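PDB 5DU9: CDA peptide synthetase I from Streptomyces coelicolor, which is a nonribosomal peptide synthetase, represented here by its condensation domain, a two-lobed fold with (2S)-2-amino-N-butyl-propanamide bound in its pocket. Local coordinates for residues D113-A118 against F143-G148; P241-L246 against D408-P413; Y170-E175 against P187-G192; C64-T69 against A78-A83. The protein carries 1 engineered substitution. One frame throughout, in Å; residues are numbered along the deposited sequence.

Interaction 1: residues D113-A118 against F143-G148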
loop_
_atom_site.group_PDB
_atom_site.type_symbol
_atom_site.label_atom_id
_atom_site.label_comp_id
_atom_site.label_asym_id
_atom_site.label_seq_id
_atom_site.Cartn_x
_atom_site.Cartn_y
_atom_site.Cartn_z
ATOM N N ASP A 113 -17.657 19.647 11.368
ATOM C CA ASP A 113 -16.379 19.066 10.972
ATOM C C ASP A 113 -16.605 17.902 10.005
ATOM O O ASP A 113 -16.492 16.739 10.392
ATOM C CB ASP A 113 -15.609 18.597 12.212
ATOM C CG ASP A 113 -14.258 17.985 11.873
ATOM O OD1 ASP A 113 -13.783 18.163 10.734
ATOM O OD2 ASP A 113 -13.667 17.333 12.760
ATOM N N PRO A 114 -16.930 18.214 8.740
ATOM C CA PRO A 114 -17.202 17.164 7.753
ATOM C C PRO A 114 -16.029 16.207 7.562
ATOM O O PRO A 114 -16.230 14.998 7.462
ATOM C CB PRO A 114 -17.474 17.952 6.468
ATOM C CG PRO A 114 -17.912 19.296 6.928
ATOM C CD PRO A 114 -17.137 19.562 8.182
ATOM N N GLU A 115 -14.815 16.747 7.522
ATOM C CA GLU A 115 -13.631 15.929 7.288
ATOM C C GLU A 115 -13.404 14.954 8.441
ATOM O O GLU A 115 -13.122 13.777 8.221
ATOM C CB GLU A 115 -12.397 16.813 7.089
ATOM C CG GLU A 115 -12.405 17.617 5.791
ATOM C CD GLU A 115 -13.392 18.778 5.802
ATOM O OE1 GLU A 115 -13.791 19.224 6.899
ATOM O OE2 GLU A 115 -13.768 19.245 4.707
ATOM N N GLY A 116 -13.536 15.445 9.668
ATOM C CA GLY A 116 -13.357 14.611 10.842
ATOM C C GLY A 116 -14.401 13.512 10.942
ATOM O O GLY A 116 -14.088 12.371 11.288
ATOM N N GLU A 117 -15.648 13.851 10.640
ATOM C CA GLU A 117 -16.725 12.867 10.675
ATOM C C GLU A 117 -16.519 11.781 9.627
ATOM O O GLU A 117 -16.821 10.610 9.868
ATOM C CB GLU A 117 -18.080 13.542 10.458
ATOM C CG GLU A 117 -18.638 14.196 11.697
ATOM C CD GLU A 117 -18.868 13.206 12.823
ATOM O OE1 GLU A 117 -19.646 12.249 12.623
ATOM O OE2 GLU A 117 -18.260 13.377 13.900
ATOM N N ALA A 118 -16.017 12.175 8.463
ATOM C CA ALA A 118 -15.738 11.223 7.400
ATOM C C ALA A 118 -14.648 10.247 7.831
ATOM O O ALA A 118 -14.751 9.045 7.593
ATOM C CB ALA A 118 -15.330 11.951 6.131
ATOM N N PHE A 143 -18.792 10.673 0.333
ATOM C CA PHE A 143 -19.115 11.721 1.291
ATOM C C PHE A 143 -19.268 13.059 0.581
ATOM O O PHE A 143 -18.464 13.396 -0.286
ATOM C CB PHE A 143 -18.032 11.837 2.363
ATOM C CG PHE A 143 -17.867 10.606 3.203
ATOM C CD1 PHE A 143 -18.587 10.453 4.377
ATOM C CD2 PHE A 143 -16.983 9.608 2.829
ATOM C CE1 PHE A 143 -18.432 9.325 5.156
ATOM C CE2 PHE A 143 -16.826 8.477 3.607
ATOM C CZ PHE A 143 -17.550 8.339 4.772
ATOM N N THR A 144 -20.307 13.804 0.943
ATOM C CA THR A 144 -20.419 15.210 0.570
ATOM C C THR A 144 -19.916 16.033 1.751
ATOM O O THR A 144 -20.391 15.859 2.874
ATOM C CB THR A 144 -21.864 15.604 0.216
ATOM O OG1 THR A 144 -22.337 14.787 -0.862
ATOM C CG2 THR A 144 -21.942 17.072 -0.192
ATOM N N LEU A 145 -18.957 16.923 1.503
ATOM C CA LEU A 145 -18.279 17.639 2.587
ATOM C C LEU A 145 -18.620 19.121 2.693
ATOM O O LEU A 145 -18.150 19.800 3.608
ATOM C CB LEU A 145 -16.768 17.507 2.424
ATOM C CG LEU A 145 -16.206 16.087 2.414
ATOM C CD1 LEU A 145 -14.690 16.142 2.318
ATOM C CD2 LEU A 145 -16.641 15.307 3.645
ATOM N N GLY A 146 -19.420 19.629 1.767
ATOM C CA GLY A 146 -19.700 21.054 1.739
ATOM C C GLY A 146 -18.666 21.784 0.902
ATOM O O GLY A 146 -17.548 21.297 0.719
ATOM N N GLY A 147 -19.033 22.955 0.395
ATOM C CA GLY A 147 -18.198 23.656 -0.561
ATOM C C GLY A 147 -18.144 22.906 -1.880
ATOM O O GLY A 147 -17.320 23.206 -2.742
ATOM N N GLY A 148 -19.030 21.923 -2.033
ATOM C CA GLY A 148 -19.074 21.106 -3.229
ATOM C C GLY A 148 -18.048 19.986 -3.220
ATOM O O GLY A 148 -18.031 19.154 -4.125
HETATM O O HOH W 1 -15.869 20.766 4.234
#
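Ala118 lies over one face of the Phe143 ring. Its CB is 4.0 Å from the centroid of that ring and 12° off the ring normal, so the methyl sits over the centre in a CH-pi contact. The same ring meets Trp121, further along the same helix, edge-to-face. Two residues on from Phe143, Leu145 continues the apolar surface. Its CD2 methyl packs 4.0 Å from Pro114 CB and 4.4 Å from Ala118 CB, which puts one branch against both helix residues. The other branch, CD1, touches Glu115 OE2. Pro114 also leans on the backbone, with CG 3.4 Å from Leu145 O.

That carbonyl has a polar partner as well. A water donates to Leu145 O at 2.6 Å and to Glu115 OE2, also at 2.6 Å. A bend at chi2 (73°) turns CD of Glu115 toward this water. The helix begins at Pro114, and Asp113 is its N-cap, with OD1 accepting from Gly116 N at 2.9 Å from above the carboxylate plane.

The short helix and strand segments run nearly antiparallel, at 159°. They belong to a beta-alpha-beta crossover made of strand 103-107, helix 114-126 and strand 138-146. The contact is therefore the first turn of the crossover helix resting on the end of the strand that follows it. The chemistry is divided. Ala118, Phe143 and Leu145 make the buried apolar part, with Pro114 at its margin, while polar linkage between the segments passes through the water beside exposed Glu115.

Interaction 2: residues P241-L246 against D408-P413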
loop_
_atom_site.group_PDB
_atom_site.type_symbol
_atom_site.label_atom_id
_atom_site.label_comp_id
_atom_site.label_asym_id
_atom_site.label_seq_id
_atom_site.Cartn_x
_atom_site.Cartn_y
_atom_site.Cartn_z
ATOM N N PRO A 241 -3.196 -0.811 12.104
ATOM C CA PRO A 241 -2.437 0.286 12.709
ATOM C C PRO A 241 -3.279 1.452 13.199
ATOM O O PRO A 241 -4.387 1.695 12.714
ATOM C CB PRO A 241 -1.535 0.749 11.565
ATOM C CG PRO A 241 -2.324 0.448 10.335
ATOM C CD PRO A 241 -3.037 -0.841 10.638
ATOM N N THR A 242 -2.736 2.152 14.186
ATOM C CA THR A 242 -3.128 3.520 14.462
ATOM C C THR A 242 -2.430 4.369 13.418
ATOM O O THR A 242 -1.226 4.227 13.221
ATOM C CB THR A 242 -2.726 3.963 15.872
ATOM O OG1 THR A 242 -3.364 3.118 16.837
ATOM C CG2 THR A 242 -3.125 5.410 16.119
ATOM N N VAL A 243 -3.180 5.233 12.743
ATOM C CA VAL A 243 -2.642 5.983 11.614
ATOM C C VAL A 243 -2.616 7.470 11.925
ATOM O O VAL A 243 -3.630 8.054 12.314
ATOM C CB VAL A 243 -3.466 5.736 10.331
ATOM C CG1 VAL A 243 -2.858 6.474 9.146
ATOM C CG2 VAL A 243 -3.555 4.246 10.034
ATOM N N ARG A 244 -1.440 8.073 11.771
ATOM C CA ARG A 244 -1.301 9.516 11.898
ATOM C C ARG A 244 -0.715 10.063 10.611
ATOM O O ARG A 244 0.301 9.573 10.107
ATOM C CB ARG A 244 -0.435 9.885 13.104
ATOM C CG ARG A 244 -1.118 9.636 14.446
ATOM C CD ARG A 244 -2.350 10.524 14.633
ATOM N NE ARG A 244 -3.030 10.271 15.903
ATOM C CZ ARG A 244 -4.003 9.379 16.080
ATOM N NH1 ARG A 244 -4.431 8.630 15.069
ATOM N NH2 ARG A 244 -4.554 9.235 17.279
ATOM N N SER A 245 -1.379 11.082 10.080
ATOM C CA SER A 245 -1.061 11.600 8.759
ATOM C C SER A 245 -0.572 13.040 8.852
ATOM O O SER A 245 -1.135 13.850 9.586
ATOM C CB SER A 245 -2.290 11.504 7.853
ATOM O OG SER A 245 -1.972 11.878 6.526
ATOM N N LEU A 246 0.485 13.341 8.106
ATOM C CA LEU A 246 1.068 14.677 8.084
ATOM C C LEU A 246 1.162 15.162 6.650
ATOM O O LEU A 246 1.797 14.524 5.820
ATOM C CB LEU A 246 2.452 14.675 8.738
ATOM C CG LEU A 246 3.265 15.969 8.665
ATOM C CD1 LEU A 246 2.525 17.115 9.333
ATOM C CD2 LEU A 246 4.631 15.774 9.297
ATOM N N ASP A 408 2.093 9.148 6.119
ATOM C CA ASP A 408 1.328 8.406 7.115
ATOM C C ASP A 408 2.249 7.496 7.914
ATOM O O ASP A 408 2.977 6.680 7.341
ATOM C CB ASP A 408 0.228 7.573 6.452
ATOM C CG ASP A 408 -0.994 8.395 6.086
ATOM O OD1 ASP A 408 -0.840 9.593 5.792
ATOM O OD2 ASP A 408 -2.114 7.840 6.105
ATOM N N PHE A 409 2.234 7.660 9.231
ATOM C CA PHE A 409 2.880 6.717 10.130
ATOM C C PHE A 409 1.808 5.787 10.667
ATOM O O PHE A 409 0.895 6.218 11.368
ATOM C CB PHE A 409 3.608 7.434 11.269
ATOM C CG PHE A 409 5.040 7.777 10.952
ATOM C CD1 PHE A 409 5.389 8.285 9.714
ATOM C CD2 PHE A 409 6.035 7.604 11.904
ATOM C CE1 PHE A 409 6.706 8.603 9.422
ATOM C CE2 PHE A 409 7.353 7.918 11.616
ATOM C CZ PHE A 409 7.687 8.419 10.376
ATOM N N GLU A 410 1.918 4.517 10.302
ATOM C CA GLU A 410 0.964 3.498 10.709
ATOM C C GLU A 410 1.613 2.606 11.751
ATOM O O GLU A 410 2.452 1.767 11.419
ATOM C CB GLU A 410 0.512 2.677 9.501
ATOM C CG GLU A 410 0.046 3.514 8.321
ATOM C CD GLU A 410 -0.466 2.673 7.164
ATOM O OE1 GLU A 410 0.031 1.544 6.979
ATOM O OE2 GLU A 410 -1.364 3.144 6.431
ATOM N N GLY A 411 1.229 2.798 13.008
ATOM C CA GLY A 411 1.861 2.107 14.118
ATOM C C GLY A 411 1.008 1.018 14.730
ATOM O O GLY A 411 -0.201 1.183 14.905
ATOM N N ASN A 412 1.646 -0.103 15.058
ATOM C CA ASN A 412 1.013 -1.138 15.859
ATOM C C ASN A 412 0.564 -0.522 17.186
ATOM O O ASN A 412 1.373 0.078 17.891
ATOM C CB ASN A 412 1.980 -2.301 16.091
ATOM C CG ASN A 412 1.372 -3.416 16.929
ATOM O OD1 ASN A 412 1.030 -3.222 18.093
ATOM N ND2 ASN A 412 1.245 -4.595 16.337
ATOM N N PRO A 413 -0.729 -0.657 17.531
ATOM C CA PRO A 413 -1.247 0.062 18.704
ATOM C C PRO A 413 -0.708 -0.436 20.044
ATOM O O PRO A 413 -0.865 0.260 21.047
ATOM C CB PRO A 413 -2.759 -0.164 18.611
ATOM C CG PRO A 413 -2.916 -1.403 17.812
ATOM C CD PRO A 413 -1.790 -1.397 16.827
#
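Ser245 and Asp408 meet at one end of an antiparallel strand pair, and Pro241 and Glu410 meet at the other. The tight part is the backbone ladder and the face that carries Val243, Ser245, Asp408 and Glu410. Arg244 and Phe409 form a hydrogen-bonded pair, with Arg244 N to Phe409 O at 3.0 Å and Phe409 N to Arg244 O at 2.9 Å. Thr242 and Gly411 pair in the same way. Pro241 CB lies 3.5 Å from Glu410 CB, the two side chains side by side. Ser245 OG donates to Asp408 OD1 at 2.7 Å, on the syn side and 32° out of the carboxylate plane. Asp408 OD2 rests against Val243 CG1 at 3.4 Å. The Glu410 carboxylate reaches past the pair to Ser387 and Asn394.

Across the pair, the face of Thr242, Arg244 and Phe409 has fewer close contacts; helix 418-437 touches it at Thr422 and Gln425. The end of the Arg244 side chain leads away from residues 408-413, and its NH1 turns back to Val243 O at 2.9 Å. At the exposed end, Thr242 OG1 only brushes Pro413 CB at 3.8 Å. The pair borders a mixed four-stranded sheet of the condensation domain, with strand 242-248 outermost.

Interaction 3: residues Y170-E175 against P187-G192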
loop_
_atom_site.group_PDB
_atom_site.type_symbol
_atom_site.label_atom_id
_atom_site.label_comp_id
_atom_site.label_asym_id
_atom_site.label_seq_id
_atom_site.Cartn_x
_atom_site.Cartn_y
_atom_site.Cartn_z
ATOM N N TYR A 170 -9.855 3.149 -9.256
ATOM C CA TYR A 170 -10.278 4.548 -9.303
ATOM C C TYR A 170 -10.321 5.071 -10.736
ATOM O O TYR A 170 -11.258 5.768 -11.124
ATOM C CB TYR A 170 -9.342 5.425 -8.473
ATOM C CG TYR A 170 -9.496 5.323 -6.974
ATOM C CD1 TYR A 170 -10.747 5.339 -6.372
ATOM C CD2 TYR A 170 -8.378 5.237 -6.158
ATOM C CE1 TYR A 170 -10.878 5.260 -4.995
ATOM C CE2 TYR A 170 -8.495 5.162 -4.791
ATOM C CZ TYR A 170 -9.748 5.177 -4.211
ATOM O OH TYR A 170 -9.865 5.097 -2.843
ATOM N N GLU A 171 -9.299 4.737 -11.519
ATOM C CA GLU A 171 -9.234 5.184 -12.904
ATOM C C GLU A 171 -10.403 4.633 -13.712
ATOM O O GLU A 171 -11.001 5.348 -14.513
ATOM C CB GLU A 171 -7.911 4.768 -13.551
ATOM C CG GLU A 171 -6.701 5.539 -13.044
ATOM C CD GLU A 171 -5.547 5.557 -14.030
ATOM O OE1 GLU A 171 -5.533 4.719 -14.956
ATOM O OE2 GLU A 171 -4.649 6.412 -13.875
ATOM N N ARG A 172 -10.726 3.361 -13.504
ATOM C CA ARG A 172 -11.831 2.738 -14.229
ATOM C C ARG A 172 -13.166 3.351 -13.807
ATOM O O ARG A 172 -14.030 3.622 -14.645
ATOM C CB ARG A 172 -11.846 1.225 -13.999
ATOM C CG ARG A 172 -13.049 0.507 -14.600
ATOM C CD ARG A 172 -13.173 0.758 -16.094
ATOM N NE ARG A 172 -14.297 0.032 -16.680
ATOM C CZ ARG A 172 -14.772 0.247 -17.903
ATOM N NH1 ARG A 172 -14.229 1.175 -18.680
ATOM N NH2 ARG A 172 -15.800 -0.462 -18.349
ATOM N N LEU A 173 -13.326 3.560 -12.504
ATOM C CA LEU A 173 -14.545 4.158 -11.968
ATOM C C LEU A 173 -14.810 5.509 -12.614
ATOM O O LEU A 173 -15.926 5.794 -13.053
ATOM C CB LEU A 173 -14.444 4.321 -10.452
ATOM C CG LEU A 173 -15.657 4.957 -9.769
ATOM C CD1 LEU A 173 -16.849 4.019 -9.818
ATOM C CD2 LEU A 173 -15.331 5.337 -8.334
ATOM N N ALA A 174 -13.777 6.343 -12.664
ATOM C CA ALA A 174 -13.900 7.672 -13.253
ATOM C C ALA A 174 -14.231 7.583 -14.738
ATOM O O ALA A 174 -15.066 8.331 -15.238
ATOM C CB ALA A 174 -12.624 8.461 -13.040
ATOM N N GLU A 175 -13.579 6.657 -15.434
ATOM C CA GLU A 175 -13.807 6.466 -16.862
ATOM C C GLU A 175 -15.270 6.150 -17.153
ATOM O O GLU A 175 -15.867 6.722 -18.066
ATOM C CB GLU A 175 -12.915 5.342 -17.395
ATOM C CG GLU A 175 -12.980 5.161 -18.901
ATOM C CD GLU A 175 -12.049 4.073 -19.392
ATOM O OE1 GLU A 175 -12.009 2.996 -18.762
ATOM O OE2 GLU A 175 -11.353 4.298 -20.405
ATOM N N PRO A 187 -16.737 2.912 -22.348
ATOM C CA PRO A 187 -15.609 2.191 -22.949
ATOM C C PRO A 187 -15.416 0.816 -22.324
ATOM O O PRO A 187 -15.696 0.644 -21.139
ATOM C CB PRO A 187 -14.408 3.095 -22.654
ATOM C CG PRO A 187 -14.984 4.439 -22.429
ATOM C CD PRO A 187 -16.317 4.210 -21.793
ATOM N N ALA A 188 -14.955 -0.147 -23.113
ATOM C CA ALA A 188 -14.709 -1.486 -22.600
ATOM C C ALA A 188 -13.607 -1.447 -21.552
ATOM O O ALA A 188 -12.623 -0.718 -21.697
ATOM C CB ALA A 188 -14.334 -2.432 -23.728
ATOM N N ALA A 189 -13.777 -2.222 -20.487
ATOM C CA ALA A 189 -12.737 -2.346 -19.477
ATOM C C ALA A 189 -11.501 -2.973 -20.109
ATOM O O ALA A 189 -11.608 -3.732 -21.075
ATOM C CB ALA A 189 -13.220 -3.177 -18.302
ATOM N N ALA A 190 -10.333 -2.643 -19.568
ATOM C CA ALA A 190 -9.072 -3.168 -20.076
ATOM C C ALA A 190 -8.246 -3.745 -18.940
ATOM O O ALA A 190 -7.145 -3.271 -18.658
ATOM C CB ALA A 190 -8.296 -2.082 -20.798
ATOM N N PHE A 191 -8.793 -4.761 -18.281
ATOM C CA PHE A 191 -8.081 -5.440 -17.203
ATOM C C PHE A 191 -7.514 -6.767 -17.702
ATOM O O PHE A 191 -7.941 -7.291 -18.736
ATOM C CB PHE A 191 -9.005 -5.677 -16.005
ATOM C CG PHE A 191 -9.380 -4.420 -15.258
ATOM C CD1 PHE A 191 -8.464 -3.400 -15.072
ATOM C CD2 PHE A 191 -10.655 -4.269 -14.738
ATOM C CE1 PHE A 191 -8.813 -2.251 -14.381
ATOM C CE2 PHE A 191 -11.008 -3.126 -14.051
ATOM C CZ PHE A 191 -10.086 -2.118 -13.871
ATOM N N GLY A 192 -6.545 -7.296 -16.961
ATOM C CA GLY A 192 -5.924 -8.564 -17.293
ATOM C C GLY A 192 -6.567 -9.737 -16.578
ATOM O O GLY A 192 -7.588 -9.589 -15.904
HETATM O O HOH W 2 -10.773 0.796 -20.086
#
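Arg172 and Glu175 lie one turn apart on helix 163-182, and residues 187-189 pass them in an extended, polyproline-like course, with Ala189 CA 7.4 Å from Arg172 CA. The Arg172 guanidinium carries most of the contact. Its two terminal nitrogens grip one atom end-on. NH1 donates to Pro187 O at 2.9 Å, and NH2 donates to the same Pro187 O at 3.0 Å. The NH2 bond runs nearly along the C=O axis, while NH1 approaches from 47° above the carbonyl plane. The oxygen itself lies in the guanidinium plane. NH1 also forms a salt bridge with Glu175 OE1 at 2.9 Å, again close to that plane. Partners at the edge thus fix the rotation of the group.

Ala189 covers one guanidinium face, its CA 3.6 Å above the plane of the Arg172 group and over its centre. The Arg172 chain bends at chi2 (57°), which turns CD toward residues 187-189. Nearer the helix, Phe191 CZ touches Arg172 CB at 3.8 Å. The ring and guanidinium planes are 81° apart. Glu175 also lies against Pro187, through its OE2 and the proline CB. A water links the two segments a second time, donating to Glu175 OE1 at 2.8 Å and to Ala188 O at 2.9 Å.

The contact is at the surface, although Arg172 also touches Thr56 of helix 46-58. Here the connection leaving helix 163-182 folds back along that helix before helix 194-205 begins, within the condensation domain.

Interaction 4: residues C64-T69 against A78-A83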
loop_
_atom_site.group_PDB
_atom_site.type_symbol
_atom_site.label_atom_id
_atom_site.label_comp_id
_atom_site.label_asym_id
_atom_site.label_seq_id
_atom_site.Cartn_x
_atom_site.Cartn_y
_atom_site.Cartn_z
ATOM N N CYS A 64 -15.464 -9.265 -7.333
ATOM C CA CYS A 64 -16.631 -10.142 -7.426
ATOM C C CYS A 64 -16.317 -11.527 -6.888
ATOM O O CYS A 64 -17.032 -12.485 -7.178
ATOM C CB CYS A 64 -17.105 -10.272 -8.875
ATOM S SG CYS A 64 -17.714 -8.766 -9.607
ATOM N N SER A 65 -15.242 -11.634 -6.119
ATOM C CA SER A 65 -14.735 -12.932 -5.712
ATOM C C SER A 65 -14.982 -13.222 -4.240
ATOM O O SER A 65 -15.096 -12.312 -3.417
ATOM C CB SER A 65 -13.240 -13.029 -6.009
ATOM O OG SER A 65 -12.999 -13.062 -7.406
ATOM N N ARG A 66 -15.083 -14.508 -3.928
ATOM C CA ARG A 66 -15.075 -14.975 -2.552
ATOM C C ARG A 66 -14.055 -16.095 -2.433
ATOM O O ARG A 66 -13.518 -16.561 -3.441
ATOM C CB ARG A 66 -16.456 -15.454 -2.126
ATOM C CG ARG A 66 -16.983 -16.640 -2.910
ATOM C CD ARG A 66 -18.416 -16.888 -2.513
ATOM N NE ARG A 66 -18.942 -18.158 -2.997
ATOM C CZ ARG A 66 -19.803 -18.916 -2.322
ATOM N NH1 ARG A 66 -20.231 -18.546 -1.122
ATOM N NH2 ARG A 66 -20.234 -20.054 -2.845
ATOM N N PHE A 67 -13.792 -16.523 -1.204
ATOM C CA PHE A 67 -12.781 -17.535 -0.947
ATOM C C PHE A 67 -13.351 -18.663 -0.103
ATOM O O PHE A 67 -13.943 -18.435 0.952
ATOM C CB PHE A 67 -11.568 -16.896 -0.275
ATOM C CG PHE A 67 -10.916 -15.848 -1.124
ATOM C CD1 PHE A 67 -11.445 -14.567 -1.192
ATOM C CD2 PHE A 67 -9.804 -16.152 -1.891
ATOM C CE1 PHE A 67 -10.867 -13.609 -1.996
ATOM C CE2 PHE A 67 -9.219 -15.196 -2.697
ATOM C CZ PHE A 67 -9.749 -13.922 -2.747
ATOM N N LEU A 68 -13.171 -19.880 -0.604
ATOM C CA LEU A 68 -13.719 -21.078 0.014
ATOM C C LEU A 68 -12.601 -22.086 0.232
ATOM O O LEU A 68 -11.492 -21.901 -0.263
ATOM C CB LEU A 68 -14.814 -21.674 -0.871
ATOM C CG LEU A 68 -15.921 -20.709 -1.306
ATOM C CD1 LEU A 68 -16.735 -21.308 -2.440
ATOM C CD2 LEU A 68 -16.819 -20.361 -0.131
ATOM N N THR A 69 -12.894 -23.147 0.979
ATOM C CA THR A 69 -11.938 -24.226 1.202
ATOM C C THR A 69 -12.445 -25.511 0.564
ATOM O O THR A 69 -13.649 -25.771 0.556
ATOM C CB THR A 69 -11.693 -24.473 2.700
ATOM O OG1 THR A 69 -12.947 -24.657 3.367
ATOM C CG2 THR A 69 -10.957 -23.297 3.325
ATOM N N ALA A 78 -13.530 -18.180 -5.795
ATOM C CA ALA A 78 -14.717 -18.394 -6.614
ATOM C C ALA A 78 -15.244 -17.064 -7.144
ATOM O O ALA A 78 -15.352 -16.090 -6.402
ATOM C CB ALA A 78 -15.791 -19.108 -5.812
ATOM N N TYR A 79 -15.572 -17.039 -8.433
ATOM C CA TYR A 79 -16.032 -15.830 -9.111
ATOM C C TYR A 79 -17.556 -15.732 -9.087
ATOM O O TYR A 79 -18.249 -16.659 -9.508
ATOM C CB TYR A 79 -15.506 -15.820 -10.551
ATOM C CG TYR A 79 -16.049 -14.721 -11.439
ATOM C CD1 TYR A 79 -15.994 -13.389 -11.053
ATOM C CD2 TYR A 79 -16.591 -15.021 -12.682
ATOM C CE1 TYR A 79 -16.478 -12.387 -11.872
ATOM C CE2 TYR A 79 -17.076 -14.029 -13.508
ATOM C CZ TYR A 79 -17.017 -12.714 -13.102
ATOM O OH TYR A 79 -17.502 -11.726 -13.927
ATOM N N CYS A 80 -18.062 -14.604 -8.594
ATOM C CA CYS A 80 -19.497 -14.390 -8.417
ATOM C C CYS A 80 -19.951 -13.053 -9.000
ATOM O O CYS A 80 -19.966 -12.047 -8.295
ATOM C CB CYS A 80 -19.857 -14.440 -6.932
ATOM S SG CYS A 80 -19.406 -15.974 -6.097
ATOM N N PRO A 81 -20.331 -13.036 -10.289
ATOM C CA PRO A 81 -20.821 -11.793 -10.900
ATOM C C PRO A 81 -21.965 -11.145 -10.115
ATOM O O PRO A 81 -22.669 -11.845 -9.391
ATOM C CB PRO A 81 -21.312 -12.253 -12.276
ATOM C CG PRO A 81 -20.500 -13.448 -12.585
ATOM C CD PRO A 81 -20.223 -14.128 -11.271
ATOM N N PRO A 82 -22.143 -9.820 -10.245
ATOM C CA PRO A 82 -23.316 -9.191 -9.626
ATOM C C PRO A 82 -24.615 -9.641 -10.283
ATOM O O PRO A 82 -24.584 -10.315 -11.312
ATOM C CB PRO A 82 -23.084 -7.693 -9.856
ATOM C CG PRO A 82 -21.633 -7.558 -10.173
ATOM C CD PRO A 82 -21.249 -8.825 -10.862
ATOM N N ALA A 83 -25.743 -9.264 -9.693
ATOM C CA ALA A 83 -27.045 -9.572 -10.273
ATOM C C ALA A 83 -27.288 -8.724 -11.520
ATOM O O ALA A 83 -26.657 -7.681 -11.694
ATOM C CB ALA A 83 -28.143 -9.344 -9.253
#
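Cys80 N donates to Cys64 O at 2.7 Å, the shortest polar bond between the two segments. Beyond it the strands pair regularly. Arg66 N donates to Ala78 O at 2.9 Å, and Ala78 N returns a bond to Arg66 O, also at 2.9 Å. Ser65 and Tyr79 form the non-hydrogen-bonded pair between these links. Ser65 OG turns to Glu61 O and Arg77 instead.

Cys64 packs against Tyr79 and Pro82. Its CB lies 3.7 Å from Tyr79 CE1, and its SG lies 3.8 Å from Pro82 CD. Within its own segment, Pro81 lies over one face of the Tyr79 ring, with CD 3.8 Å above the plane of that ring and over its centre.

These residues belong to a beta hairpin of strands 65-69 and 75-79, a two-stranded antiparallel sheet of its own. The pairing runs on past the second strand, since Cys80 already lies in the following loop.

On the Arg66 and Ala78 face, Arg66 CG takes the crowded position between the backbone N and the carbonyl carbon (chi1 63°). From there the chain extends to NE, which passes Cys80 SG at 3.8 Å. Leu68 CD1 lies 3.5 Å above the plane of the Arg66 guanidinium, offset toward its rim, and also touches Ala78 CB. The polar end of Arg66 reaches Asp133 O through NH1.

The four contacts are separate: none touches another, and all lie within one condensation domain. Interactions 1 and 3 are about 10 Å apart at their nearest atoms. They share strand 149-157 as a neighbour, with the Phe143 backbone hydrogen-bonded to Leu151 and Tyr170 packed on Tyr152. Interactions 3 and 4 are also about 10 Å apart at their nearest atoms, and both touch helix 46-58, at Thr56 and at Val57 and Ala58. Interaction 2 lies on the opposite side of the chain's centre from interaction 3, with centres about 31 Å apart. It adjoins the pocket: the Glu410 side chain is about 7 Å from the bound (2S)-2-amino-N-butyl-propanamide and hydrogen-bonds to Ser387, a pocket residue.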